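Local coordinates for protein 3-hydroxyadipyl-CoA dehydrogenase (Escherichia coli, PDB 3MOG) that catalyses the NAD+-dependent oxidation of (3S)-3-hydroxyadipyl-CoA to 3-oxoadipyl-CoA in the degradation of phenylacetate, at residues V293-V298 against K377-I382; T353-A358 against I382-G387; E316-L321 against T365-Y370; P340-D345 against A358-S363; A224-G229 against N424-P429. All blocks are in the same frame, centred on the assembly; numbering follows the deposited sequence.

Contact 1: residues V293-V298 against K377-I382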
# COMPACT_ATOMS: atom_id res chain seq x y z
N VAL C 293 -7.47 -10.38 -37.91
CA VAL C 293 -7.76 -11.46 -38.85
C VAL C 293 -8.13 -12.78 -38.16
O VAL C 293 -9.23 -13.30 -38.35
CB VAL C 293 -6.59 -11.70 -39.87
CG1 VAL C 293 -6.98 -12.75 -40.90
CG2 VAL C 293 -6.19 -10.40 -40.57
N GLY C 294 -7.21 -13.30 -37.36
CA GLY C 294 -7.39 -14.64 -36.81
C GLY C 294 -6.67 -15.65 -37.69
O GLY C 294 -6.34 -15.36 -38.84
N LEU C 295 -6.43 -16.83 -37.14
CA LEU C 295 -5.63 -17.83 -37.81
C LEU C 295 -6.33 -18.39 -39.05
O LEU C 295 -7.54 -18.61 -39.04
CB LEU C 295 -5.25 -18.94 -36.82
CG LEU C 295 -4.44 -18.41 -35.63
CD1 LEU C 295 -4.53 -19.37 -34.43
CD2 LEU C 295 -2.95 -18.09 -35.99
N GLU C 296 -5.55 -18.59 -40.12
CA GLU C 296 -6.06 -19.19 -41.36
C GLU C 296 -6.61 -20.59 -41.09
O GLU C 296 -6.16 -21.27 -40.16
CB GLU C 296 -4.96 -19.26 -42.43
CG GLU C 296 -4.78 -17.98 -43.26
CD GLU C 296 -4.05 -16.87 -42.52
OE1 GLU C 296 -3.15 -17.17 -41.70
OE2 GLU C 296 -4.36 -15.68 -42.76
N ALA C 297 -7.59 -20.99 -41.90
CA ALA C 297 -8.21 -22.31 -41.77
C ALA C 297 -7.17 -23.41 -41.91
O ALA C 297 -6.40 -23.43 -42.88
CB ALA C 297 -9.33 -22.49 -42.78
N VAL C 298 -7.12 -24.29 -40.92
CA VAL C 298 -6.33 -25.50 -41.02
C VAL C 298 -7.12 -26.45 -41.93
O VAL C 298 -8.36 -26.43 -41.92
CB VAL C 298 -6.06 -26.12 -39.63
CG1 VAL C 298 -4.85 -27.04 -39.68
CG2 VAL C 298 -5.81 -25.03 -38.60
N LYS C 377 -15.99 -20.00 -35.00
CA LYS C 377 -15.19 -19.08 -34.20
C LYS C 377 -13.95 -18.58 -34.93
O LYS C 377 -13.36 -19.30 -35.73
CB LYS C 377 -14.85 -19.72 -32.85
CG LYS C 377 -16.04 -19.65 -31.90
CD LYS C 377 -16.19 -20.90 -31.06
CE LYS C 377 -17.58 -20.95 -30.43
NZ LYS C 377 -17.88 -22.27 -29.79
N THR C 378 -13.62 -17.32 -34.67
CA THR C 378 -12.34 -16.74 -35.06
C THR C 378 -11.35 -16.99 -33.93
O THR C 378 -11.53 -16.48 -32.81
CB THR C 378 -12.43 -15.21 -35.29
OG1 THR C 378 -13.51 -14.91 -36.19
CG2 THR C 378 -11.12 -14.68 -35.87
N VAL C 379 -10.31 -17.76 -34.23
CA VAL C 379 -9.30 -18.15 -33.24
C VAL C 379 -8.11 -17.20 -33.25
O VAL C 379 -7.38 -17.13 -34.24
CB VAL C 379 -8.79 -19.59 -33.51
CG1 VAL C 379 -7.82 -20.03 -32.43
CG2 VAL C 379 -9.95 -20.55 -33.60
N LEU C 380 -7.90 -16.48 -32.14
CA LEU C 380 -6.70 -15.64 -31.95
C LEU C 380 -5.76 -16.28 -30.95
O LEU C 380 -6.19 -16.68 -29.87
CB LEU C 380 -7.08 -14.25 -31.46
CG LEU C 380 -7.89 -13.35 -32.38
CD1 LEU C 380 -8.40 -12.17 -31.60
CD2 LEU C 380 -7.06 -12.87 -33.55
N GLN C 381 -4.48 -16.39 -31.30
CA GLN C 381 -3.52 -17.03 -30.41
C GLN C 381 -2.70 -16.02 -29.62
O GLN C 381 -2.12 -15.09 -30.20
CB GLN C 381 -2.60 -17.97 -31.19
CG GLN C 381 -1.86 -18.94 -30.30
CD GLN C 381 -1.11 -20.03 -31.06
OE1 GLN C 381 -1.21 -20.15 -32.28
NE2 GLN C 381 -0.35 -20.84 -30.32
N ILE C 382 -2.66 -16.19 -28.29
CA ILE C 382 -1.94 -15.27 -27.40
C ILE C 382 -0.98 -16.02 -26.49
O ILE C 382 -0.87 -17.24 -26.58
CB ILE C 382 -2.92 -14.39 -26.58
CG1 ILE C 382 -3.75 -15.25 -25.62
CG2 ILE C 382 -3.87 -13.60 -27.51
CD1 ILE C 382 -4.71 -14.42 -24.71
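Leu295 meets Val379 O twice, by its backbone N-H in a hydrogen bond and by side-chain carbons in plain van der Waals contact. Leu295 N donates to Val379 O over 3.1 Å, and the bond is nearly straight: the angle at the hydrogen is 168° and the donor lies close to the C=O axis. The side chain then folds along the same oxygen. Its CB stands 3.8 Å from Val379 O, and CG, anti to the carbonyl carbon of Leu295, comes within 3.5 Å of that Val379 O. From there CD1 of Leu295 crosses obliquely to the methyl CG1 of Val379, 3.9 Å away. The same CD1 meets Gln381 at both CB and OE1, and beyond the strand it touches Ile369 of helix 362-373, so the leucine tip sits in the corner between strand and helix.

Strand 378-381 is the outermost strand at its end of the mixed sheet in the reduced Rossmann-fold domain. Thr378 and Leu380 turn their backbone groups to strand 351-356, while Val379 O faces the opposite way, toward the loop. One hydrogen bond joins the two segments, and residues 293-298 have no strand geometry, so the loop docks on this edge without adding a strand.

Gly294 has a phi of 95°, and a beta carbon built on this backbone would fall 2.4 Å from Thr378 CG2 and press on Val293 O as well. Without it, Thr378 CG2, anti to its own backbone N, reaches Val293 O at 3.4 Å. Separately, Leu380 CD2 packs 3.7 Å from Gly294 CA.

Contact 2: residues T353-A358 against I382-G387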
# COMPACT_ATOMS: atom_id res chain seq x y z
N THR C 353 -10.00 -16.41 -27.77
CA THR C 353 -8.54 -16.53 -27.63
C THR C 353 -8.09 -17.88 -27.08
O THR C 353 -8.83 -18.54 -26.34
CB THR C 353 -7.82 -15.32 -26.91
OG1 THR C 353 -8.04 -15.36 -25.50
CG2 THR C 353 -8.25 -13.99 -27.47
N ILE C 354 -6.90 -18.32 -27.50
CA ILE C 354 -6.36 -19.62 -27.10
C ILE C 354 -4.88 -19.51 -26.77
O ILE C 354 -4.21 -18.57 -27.20
CB ILE C 354 -6.55 -20.74 -28.19
CG1 ILE C 354 -5.63 -20.51 -29.39
CG2 ILE C 354 -8.03 -20.87 -28.62
CD1 ILE C 354 -5.29 -21.77 -30.16
N ALA C 355 -4.38 -20.45 -25.98
CA ALA C 355 -2.95 -20.54 -25.74
C ALA C 355 -2.60 -22.00 -25.69
O ALA C 355 -3.33 -22.79 -25.09
CB ALA C 355 -2.56 -19.86 -24.42
N ALA C 356 -1.52 -22.34 -26.38
CA ALA C 356 -1.00 -23.69 -26.40
C ALA C 356 0.09 -23.79 -25.36
O ALA C 356 0.85 -22.85 -25.17
CB ALA C 356 -0.41 -24.00 -27.76
N ALA C 357 0.15 -24.92 -24.66
CA ALA C 357 1.31 -25.21 -23.83
C ALA C 357 2.54 -25.29 -24.73
O ALA C 357 2.48 -25.88 -25.81
CB ALA C 357 1.10 -26.49 -23.08
N ALA C 358 3.63 -24.67 -24.30
CA ALA C 358 4.93 -24.73 -25.00
C ALA C 358 5.31 -26.16 -25.40
O ALA C 358 5.87 -26.37 -26.48
CB ALA C 358 6.04 -24.13 -24.13
N ILE C 382 -2.66 -16.19 -28.29
CA ILE C 382 -1.94 -15.27 -27.40
C ILE C 382 -0.98 -16.02 -26.49
O ILE C 382 -0.87 -17.24 -26.58
CB ILE C 382 -2.92 -14.39 -26.58
CG1 ILE C 382 -3.75 -15.25 -25.62
CG2 ILE C 382 -3.87 -13.60 -27.51
CD1 ILE C 382 -4.71 -14.42 -24.71
N ALA C 383 -0.28 -15.31 -25.59
CA ALA C 383 0.60 -15.99 -24.64
C ALA C 383 -0.20 -16.81 -23.60
O ALA C 383 -1.40 -16.59 -23.41
CB ALA C 383 1.53 -15.00 -23.96
N ASP C 384 0.47 -17.77 -22.98
CA ASP C 384 -0.10 -18.66 -21.98
C ASP C 384 -0.23 -17.91 -20.63
O ASP C 384 0.56 -18.10 -19.71
CB ASP C 384 0.76 -19.93 -21.87
CG ASP C 384 0.05 -21.08 -21.15
OD1 ASP C 384 -1.16 -20.99 -20.87
OD2 ASP C 384 0.73 -22.08 -20.86
N TYR C 385 -1.25 -17.08 -20.57
CA TYR C 385 -1.46 -16.10 -19.52
C TYR C 385 -2.63 -16.55 -18.64
O TYR C 385 -3.73 -16.77 -19.14
CB TYR C 385 -1.80 -14.78 -20.22
CG TYR C 385 -1.90 -13.55 -19.36
CD1 TYR C 385 -0.81 -13.08 -18.60
CD2 TYR C 385 -3.07 -12.78 -19.38
CE1 TYR C 385 -0.91 -11.92 -17.86
CE2 TYR C 385 -3.17 -11.61 -18.64
CZ TYR C 385 -2.09 -11.18 -17.89
OH TYR C 385 -2.18 -10.02 -17.15
N PRO C 386 -2.38 -16.70 -17.32
CA PRO C 386 -3.38 -17.13 -16.35
C PRO C 386 -4.69 -16.37 -16.47
O PRO C 386 -4.70 -15.14 -16.48
CB PRO C 386 -2.70 -16.83 -15.01
CG PRO C 386 -1.26 -17.02 -15.27
CD PRO C 386 -1.06 -16.51 -16.69
N GLY C 387 -5.80 -17.10 -16.61
CA GLY C 387 -7.10 -16.46 -16.70
C GLY C 387 -7.37 -15.79 -18.04
O GLY C 387 -8.50 -15.34 -18.30
O HOH W 1 -0.17 -19.78 -27.54
O HOH W 2 3.37 -22.24 -22.04
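Three residues carry most of this contact: Ile382, Ala355 and Asp384. Ile382 holds the strand-like end of it. Ile382 N donates to Ile354 O at 3.0 Å, with 176° at the hydrogen and the donor almost exactly along the C=O axis. The side chain has CG1 in the crowded position between backbone N and carbonyl carbon (chi1 65°), which carries CD1 over to Thr353, 3.5 Å from its OG1.

One step further on the direct pairing gives way to water. A water accepts from Ala356 N at 3.1 Å and donates to Ile382 O at 2.8 Å, filling the place of the next rung between the strands. Ala355 turns its methyl group toward the other chain here, with CB 3.6 Å from Ala383 O and 3.7 Å from Asp384 CA.

Asp384 is the centre of an inverse gamma turn, closed by a weak bond from Tyr385 N to Ala383 O. Its CG is anti to the backbone N (chi1 -164°), and OD1 ends beside the Ala355 methyl. The carboxylate finds its main partners at the start of helix 330-337, where OD1 accepts from Ala330 N and OD2 from Gln331 N. The N-H groups of Ala330 and Gln331 would probably favour the ionised carboxylate. A second water donates to Asp384 OD2 at 2.9 Å and is held weakly by Ala358 N.

The arrangement is that of the last parallel pair in a Rossmann-like beta-alpha-beta crossover: strand 351-356, helix 362-373 and strand 378-381 follow one another, and beyond the Ile382-Ile354 bond the two chains are bridged by a water instead of paired directly.

Contact 3: residues E316-L321 against T365-Y370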
# COMPACT_ATOMS: atom_id res chain seq x y z
N GLU C 316 -12.14 -33.18 -25.09
CA GLU C 316 -11.00 -34.00 -25.48
C GLU C 316 -11.00 -34.33 -26.98
O GLU C 316 -11.95 -34.92 -27.51
CB GLU C 316 -10.77 -35.18 -24.51
CG GLU C 316 -10.95 -36.60 -25.00
CD GLU C 316 -10.43 -37.59 -23.98
OE1 GLU C 316 -9.50 -38.36 -24.31
OE2 GLU C 316 -10.93 -37.58 -22.82
N ILE C 317 -9.96 -33.86 -27.65
CA ILE C 317 -9.82 -33.93 -29.10
C ILE C 317 -8.59 -34.80 -29.35
O ILE C 317 -7.46 -34.35 -29.17
CB ILE C 317 -9.63 -32.51 -29.69
CG1 ILE C 317 -10.78 -31.59 -29.25
CG2 ILE C 317 -9.57 -32.55 -31.19
CD1 ILE C 317 -10.53 -30.13 -29.48
N ASP C 318 -8.83 -36.05 -29.76
CA ASP C 318 -7.83 -37.12 -29.78
C ASP C 318 -7.10 -37.24 -28.43
O ASP C 318 -7.67 -37.77 -27.48
CB ASP C 318 -6.87 -37.00 -30.99
CG ASP C 318 -7.56 -37.27 -32.33
OD1 ASP C 318 -8.58 -37.99 -32.36
OD2 ASP C 318 -7.10 -36.75 -33.36
N ASP C 319 -5.87 -36.73 -28.34
CA ASP C 319 -5.15 -36.69 -27.06
C ASP C 319 -5.06 -35.28 -26.44
O ASP C 319 -4.62 -35.14 -25.30
CB ASP C 319 -3.74 -37.30 -27.21
CG ASP C 319 -2.92 -36.64 -28.30
OD1 ASP C 319 -3.50 -36.09 -29.25
OD2 ASP C 319 -1.67 -36.68 -28.19
N VAL C 320 -5.48 -34.27 -27.20
CA VAL C 320 -5.47 -32.87 -26.76
C VAL C 320 -6.66 -32.55 -25.86
O VAL C 320 -7.81 -32.78 -26.24
CB VAL C 320 -5.56 -31.89 -27.95
CG1 VAL C 320 -5.20 -30.47 -27.52
CG2 VAL C 320 -4.70 -32.36 -29.09
N LEU C 321 -6.38 -32.02 -24.68
CA LEU C 321 -7.42 -31.41 -23.87
C LEU C 321 -7.55 -29.94 -24.24
O LEU C 321 -6.58 -29.18 -24.14
CB LEU C 321 -7.15 -31.57 -22.37
CG LEU C 321 -7.18 -32.99 -21.77
CD1 LEU C 321 -7.13 -32.92 -20.26
CD2 LEU C 321 -8.41 -33.78 -22.19
N THR C 365 -1.89 -28.73 -31.36
CA THR C 365 -2.45 -27.37 -31.35
C THR C 365 -3.37 -27.17 -32.56
O THR C 365 -4.51 -26.70 -32.41
CB THR C 365 -1.32 -26.29 -31.30
OG1 THR C 365 -0.54 -26.47 -30.11
CG2 THR C 365 -1.87 -24.88 -31.30
N ARG C 366 -2.89 -27.57 -33.74
CA ARG C 366 -3.65 -27.46 -34.99
C ARG C 366 -4.97 -28.22 -34.96
O ARG C 366 -5.97 -27.71 -35.43
CB ARG C 366 -2.80 -27.83 -36.21
CG ARG C 366 -1.87 -26.70 -36.66
CD ARG C 366 -1.11 -27.02 -37.94
NE ARG C 366 -0.42 -25.84 -38.46
CZ ARG C 366 0.81 -25.45 -38.11
NH1 ARG C 366 1.52 -26.14 -37.23
NH2 ARG C 366 1.33 -24.36 -38.66
N LYS C 367 -4.98 -29.43 -34.39
CA LYS C 367 -6.24 -30.17 -34.18
C LYS C 367 -7.30 -29.35 -33.42
O LYS C 367 -8.48 -29.31 -33.83
CB LYS C 367 -6.01 -31.49 -33.44
CG LYS C 367 -5.37 -32.59 -34.27
CD LYS C 367 -5.07 -33.82 -33.42
CE LYS C 367 -4.42 -34.93 -34.24
NZ LYS C 367 -4.30 -36.19 -33.45
N ALA C 368 -6.87 -28.69 -32.34
CA ALA C 368 -7.74 -27.84 -31.53
C ALA C 368 -8.18 -26.59 -32.28
O ALA C 368 -9.34 -26.19 -32.17
CB ALA C 368 -7.06 -27.47 -30.22
N ILE C 369 -7.27 -25.99 -33.05
CA ILE C 369 -7.60 -24.79 -33.84
C ILE C 369 -8.64 -25.14 -34.91
O ILE C 369 -9.61 -24.39 -35.11
CB ILE C 369 -6.33 -24.14 -34.49
CG1 ILE C 369 -5.39 -23.60 -33.41
CG2 ILE C 369 -6.71 -23.00 -35.46
CD1 ILE C 369 -4.03 -23.12 -33.92
N TYR C 370 -8.44 -26.28 -35.58
CA TYR C 370 -9.36 -26.78 -36.60
C TYR C 370 -10.76 -26.96 -36.02
O TYR C 370 -11.72 -26.41 -36.55
CB TYR C 370 -8.86 -28.11 -37.23
CG TYR C 370 -9.86 -28.71 -38.23
CD1 TYR C 370 -9.91 -28.26 -39.56
CD2 TYR C 370 -10.76 -29.70 -37.84
CE1 TYR C 370 -10.83 -28.80 -40.47
CE2 TYR C 370 -11.69 -30.24 -38.73
CZ TYR C 370 -11.72 -29.78 -40.05
OH TYR C 370 -12.63 -30.32 -40.92
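Residues 316-321 form the tip of a beta hairpin, with Ile317 and Val320 bonded to each other in both directions, N to O, across a type II' turn. Residues 365-370 are helical, and the closest alpha carbons, those of Ile317 and Ala368, are 6.9 Å apart. This is the helix-on-sheet packing of the alpha/beta, Rossmann-like domain: helix 362-373 lies on the sheet face to which Ile317 and Val320 turn their side chains.

Both apolar side chains converge on Ala368. Ile317 has CG1 anti to its carbonyl carbon, and this brings CD1 to 4.2 Å from Ala368 CA, while its CG2 stands near Lys367 CB.

The polar part lies at the turn. Lys367 is extended beyond CG and meets Asp318 at about a right angle, so that Lys367 NZ reaches Asp318 OD2 at 2.9 Å in a salt bridge on the anti lone pair. Asp319 OD1 is 4.3 Å from the same Lys367 NZ, too far for a second salt bridge but of favourable charge. An alanine in place of Lys367 would remove both the salt bridge and the aliphatic chain and would probably loosen the hold of the helix on the turn. The other oxygen, Asp318 OD1, accepts from the backbone N of both Met305 and Lys306, which fixes the carboxylate's rotation. Val320 CG1 completes the apolar patch, 4.4 Å from Ala368 CB.

Contact 4: residues P340-D345 against A358-S363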
# COMPACT_ATOMS: atom_id res chain seq x y z
N PRO C 340 -0.95 -33.04 -24.32
CA PRO C 340 -0.98 -31.67 -24.81
C PRO C 340 -2.26 -30.98 -24.38
O PRO C 340 -3.29 -31.65 -24.24
CB PRO C 340 -0.99 -31.83 -26.34
CG PRO C 340 -0.60 -33.23 -26.59
CD PRO C 340 -1.09 -34.00 -25.43
N VAL C 341 -2.20 -29.66 -24.18
CA VAL C 341 -3.33 -28.86 -23.71
C VAL C 341 -3.40 -27.52 -24.44
O VAL C 341 -2.39 -26.81 -24.57
CB VAL C 341 -3.29 -28.63 -22.16
CG1 VAL C 341 -4.41 -27.71 -21.71
CG2 VAL C 341 -3.40 -29.94 -21.41
N VAL C 342 -4.59 -27.20 -24.94
CA VAL C 342 -4.88 -25.84 -25.39
C VAL C 342 -5.88 -25.21 -24.40
O VAL C 342 -6.93 -25.79 -24.10
CB VAL C 342 -5.40 -25.81 -26.85
CG1 VAL C 342 -5.70 -24.37 -27.30
CG2 VAL C 342 -4.38 -26.44 -27.78
N VAL C 343 -5.53 -24.05 -23.86
CA VAL C 343 -6.44 -23.30 -23.00
C VAL C 343 -7.27 -22.31 -23.85
O VAL C 343 -6.72 -21.59 -24.67
CB VAL C 343 -5.68 -22.59 -21.85
CG1 VAL C 343 -6.47 -21.43 -21.28
CG2 VAL C 343 -5.35 -23.60 -20.74
N ILE C 344 -8.58 -22.30 -23.66
CA ILE C 344 -9.45 -21.39 -24.40
C ILE C 344 -10.16 -20.39 -23.47
O ILE C 344 -10.52 -20.70 -22.33
CB ILE C 344 -10.47 -22.16 -25.30
CG1 ILE C 344 -11.39 -21.21 -26.06
CG2 ILE C 344 -11.33 -23.13 -24.49
CD1 ILE C 344 -12.34 -21.91 -27.00
N ASP C 345 -10.34 -19.19 -23.99
CA ASP C 345 -10.95 -18.07 -23.31
C ASP C 345 -12.10 -17.63 -24.19
O ASP C 345 -11.88 -16.95 -25.20
CB ASP C 345 -9.91 -16.96 -23.24
CG ASP C 345 -10.36 -15.76 -22.44
OD1 ASP C 345 -9.90 -14.64 -22.77
OD2 ASP C 345 -11.14 -15.94 -21.48
N ALA C 358 3.63 -24.67 -24.30
CA ALA C 358 4.93 -24.73 -25.00
C ALA C 358 5.31 -26.16 -25.40
O ALA C 358 5.87 -26.37 -26.48
CB ALA C 358 6.04 -24.13 -24.13
N VAL C 359 4.98 -27.11 -24.52
CA VAL C 359 5.23 -28.55 -24.69
C VAL C 359 4.35 -29.24 -25.76
O VAL C 359 4.60 -30.40 -26.10
CB VAL C 359 5.14 -29.28 -23.30
CG1 VAL C 359 3.72 -29.72 -22.99
CG2 VAL C 359 6.10 -30.45 -23.22
N ASN C 360 3.33 -28.55 -26.28
CA ASN C 360 2.50 -29.09 -27.36
C ASN C 360 3.31 -29.25 -28.63
O ASN C 360 4.07 -28.34 -29.01
CB ASN C 360 1.31 -28.20 -27.70
CG ASN C 360 0.18 -28.30 -26.69
OD1 ASN C 360 0.35 -28.82 -25.59
ND2 ASN C 360 -0.99 -27.78 -27.06
N PRO C 361 3.17 -30.42 -29.30
CA PRO C 361 3.56 -30.51 -30.69
C PRO C 361 2.55 -29.73 -31.49
O PRO C 361 1.34 -29.79 -31.19
CB PRO C 361 3.43 -32.01 -31.00
CG PRO C 361 3.37 -32.70 -29.66
CD PRO C 361 2.72 -31.71 -28.75
N ASP C 362 3.03 -29.01 -32.51
CA ASP C 362 2.19 -28.12 -33.32
C ASP C 362 1.01 -28.83 -34.00
O ASP C 362 0.04 -28.17 -34.40
CB ASP C 362 3.05 -27.37 -34.36
CG ASP C 362 4.07 -26.42 -33.72
OD1 ASP C 362 4.54 -26.69 -32.59
OD2 ASP C 362 4.41 -25.39 -34.34
N SER C 363 1.10 -30.15 -34.11
CA SER C 363 0.04 -30.97 -34.69
C SER C 363 -1.16 -31.06 -33.75
O SER C 363 -2.31 -31.04 -34.19
CB SER C 363 0.56 -32.38 -35.02
OG SER C 363 1.10 -33.02 -33.87
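Two hydrogen bonds join the side-chain amide of Asn360 to the backbone of a single residue, Val341. Val341 N donates to Asn360 OD1 at 3.0 Å (151° at the hydrogen), in the carbonyl plane and on a lone pair. The return bond, Asn360 ND2 to Val341 O, is also 3.0 Å long but more bent, at 137°, and its donor stands above the Val341 carbonyl plane. ND2 makes a further, weak bond to Thr365 OG1, so the amide group is held at both ends and its flip state is set. A leucine in place of Asn360 would lose both Val341 bonds and would probably leave the start of strand 341-345 and the turn before helix 362-373 less firmly joined.

Carbons also touch the amide atoms in van der Waals contact: Pro340 CB lies 3.4 Å from Asn360 OD1, and Val342 CG2 lies 3.7 Å from Asn360 ND2. The one apolar pair is that of the prolines, where Pro340 CG lies 4.2 Å from Pro361 CD.

Strand 341-345 runs between strands 320-324 and 351-356. Val341 points to helix 330-337 and Val342 to helix 362-373, while Pro361 is the N-cap residue of the latter, so Asn360 ties the sheet to the helix start.

Contact 5: residues A224-G229 against N424-P429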
# COMPACT_ATOMS: atom_id res chain seq x y z
N ALA C 224 -16.40 -11.03 -25.62
CA ALA C 224 -17.21 -10.82 -24.41
C ALA C 224 -18.44 -9.94 -24.63
O ALA C 224 -19.29 -9.85 -23.76
CB ALA C 224 -16.35 -10.25 -23.28
N GLY C 225 -18.52 -9.28 -25.78
CA GLY C 225 -19.67 -8.46 -26.12
C GLY C 225 -19.67 -7.02 -25.61
O GLY C 225 -20.72 -6.38 -25.62
N PHE C 226 -18.53 -6.52 -25.15
CA PHE C 226 -18.42 -5.10 -24.76
C PHE C 226 -18.48 -4.26 -26.04
O PHE C 226 -17.98 -4.70 -27.06
CB PHE C 226 -17.10 -4.83 -24.03
CG PHE C 226 -17.03 -5.39 -22.62
CD1 PHE C 226 -17.54 -4.68 -21.55
CD2 PHE C 226 -16.40 -6.61 -22.37
CE1 PHE C 226 -17.44 -5.18 -20.23
CE2 PHE C 226 -16.30 -7.11 -21.07
CZ PHE C 226 -16.82 -6.40 -20.00
N PRO C 227 -19.11 -3.07 -26.00
CA PRO C 227 -19.22 -2.28 -27.24
C PRO C 227 -17.88 -1.76 -27.78
O PRO C 227 -17.72 -1.65 -28.99
CB PRO C 227 -20.13 -1.11 -26.85
CG PRO C 227 -20.07 -1.05 -25.35
CD PRO C 227 -19.85 -2.46 -24.89
N MET C 228 -16.94 -1.47 -26.89
CA MET C 228 -15.59 -1.07 -27.29
C MET C 228 -14.54 -1.73 -26.40
O MET C 228 -14.73 -1.85 -25.19
CB MET C 228 -15.45 0.45 -27.27
CG MET C 228 -14.07 0.96 -27.71
SD MET C 228 -14.15 2.55 -28.53
CE MET C 228 -15.16 2.10 -29.95
N GLY C 229 -13.43 -2.15 -27.00
CA GLY C 229 -12.30 -2.70 -26.27
C GLY C 229 -11.71 -1.67 -25.31
O GLY C 229 -11.76 -0.47 -25.59
N ASN C 424 -22.50 0.84 -20.83
CA ASN C 424 -23.02 -0.11 -21.84
C ASN C 424 -22.45 -1.52 -21.83
O ASN C 424 -22.14 -2.08 -22.88
CB ASN C 424 -22.97 0.50 -23.24
CG ASN C 424 -24.24 1.25 -23.59
OD1 ASN C 424 -25.24 0.64 -23.99
ND2 ASN C 424 -24.21 2.57 -23.45
N TYR C 425 -22.30 -2.09 -20.63
CA TYR C 425 -21.83 -3.47 -20.47
C TYR C 425 -22.98 -4.38 -20.90
O TYR C 425 -24.14 -4.02 -20.66
CB TYR C 425 -21.41 -3.73 -19.02
CG TYR C 425 -20.07 -3.12 -18.60
CD1 TYR C 425 -19.36 -2.29 -19.46
CD2 TYR C 425 -19.53 -3.37 -17.34
CE1 TYR C 425 -18.13 -1.74 -19.08
CE2 TYR C 425 -18.30 -2.82 -16.95
CZ TYR C 425 -17.62 -1.99 -17.83
OH TYR C 425 -16.42 -1.43 -17.48
N PRO C 426 -22.69 -5.54 -21.52
CA PRO C 426 -23.78 -6.35 -22.09
C PRO C 426 -24.65 -7.04 -21.03
O PRO C 426 -25.73 -7.50 -21.34
CB PRO C 426 -23.04 -7.38 -22.95
CG PRO C 426 -21.70 -7.53 -22.25
CD PRO C 426 -21.37 -6.15 -21.76
N TYR C 427 -24.15 -7.13 -19.80
CA TYR C 427 -24.97 -7.52 -18.66
C TYR C 427 -24.50 -6.68 -17.51
O TYR C 427 -23.33 -6.29 -17.48
CB TYR C 427 -24.76 -9.01 -18.32
CG TYR C 427 -25.05 -9.95 -19.47
CD1 TYR C 427 -24.02 -10.39 -20.31
CD2 TYR C 427 -26.35 -10.37 -19.74
CE1 TYR C 427 -24.27 -11.22 -21.39
CE2 TYR C 427 -26.63 -11.21 -20.83
CZ TYR C 427 -25.58 -11.63 -21.63
OH TYR C 427 -25.82 -12.46 -22.68
N GLY C 428 -25.40 -6.39 -16.57
CA GLY C 428 -24.97 -5.89 -15.27
C GLY C 428 -24.13 -6.99 -14.61
O GLY C 428 -24.46 -8.16 -14.75
N PRO C 429 -23.07 -6.62 -13.88
CA PRO C 429 -22.07 -7.60 -13.40
C PRO C 429 -22.61 -8.67 -12.45
O PRO C 429 -22.12 -9.81 -12.45
CB PRO C 429 -21.02 -6.74 -12.68
CG PRO C 429 -21.47 -5.33 -12.80
CD PRO C 429 -22.88 -5.28 -13.29
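Phe226 drives the edge of its ring into the face of Tyr425. The two planes stand at 90° and the centroids are 4.9 Å apart, a T-shaped pair. The atom at the front is Phe226 CE1, 3.5 Å above the Tyr425 plane and over its centre; Phe226 CD1 follows beside it, nearer the CD1-CE1 bond of the tyrosine. Both residues hold CG anti to their carbonyl carbon. One face of Phe226 takes the ring of Pro426, whose CD lies 4.1 Å from Phe226 CD1, and the phenyl group also meets Tyr198 and the helix 390-406 side chains Val394 and Ile397.

The two loops occupy matching places. Residues 224-229 join helices 213-223 and 230-237, and residues 424-429 join helices 412-422 and 429-436, one in each of the two 3-hydroxyacyl-CoA dehydrogenase C-terminal domains of the chain. Both contain an aromatic residue followed by proline and end in an N-cap glycine, Gly229 or Gly428, consistent with a duplicated domain whose equivalent loops face each other.

The prolines reinforce the resemblance, each reaching the other loop's backbone. Pro227 CD makes a short approach of 3.1 Å to Asn424 O, and its CG lies 3.9 Å from Asn424 CB. Across from it, Pro426 CG comes to 3.7 Å from Ala224 O and CB to 3.7 Å from Gly225 O. Gly225 and Asn424, just before the aromatic residues, both have positive phi (86° and 53°). No hydrogen bond crosses between the loops, and at the backbone angles of Gly225 a beta carbon would be jammed against Ala224 O.

Contacts 1 to 4 all reach one mixed sheet in the reduced Rossmann-like domain; contacts 3 and 4 also use helix 362-373. Contact 1 lies on the edge strand 378-381; contact 2 pairs the end of neighbouring strand 351-356 with the chain leaving 378-381 and shares Ile382 with contact 1, about 13 Å away between centres. Contacts 3 and 4 lie about 8 Å apart between centres; contact 2 is equally near contact 4, about 8 Å between centres, and shares Ala358 with it. Contact 5 is separate, about 22 to 30 Å from the others between centres. Its segments bracket contacts 1 to 4 in sequence, so the two C-terminal-type helical domains touch each other directly although the small Rossmann-like domain lies between them in sequence.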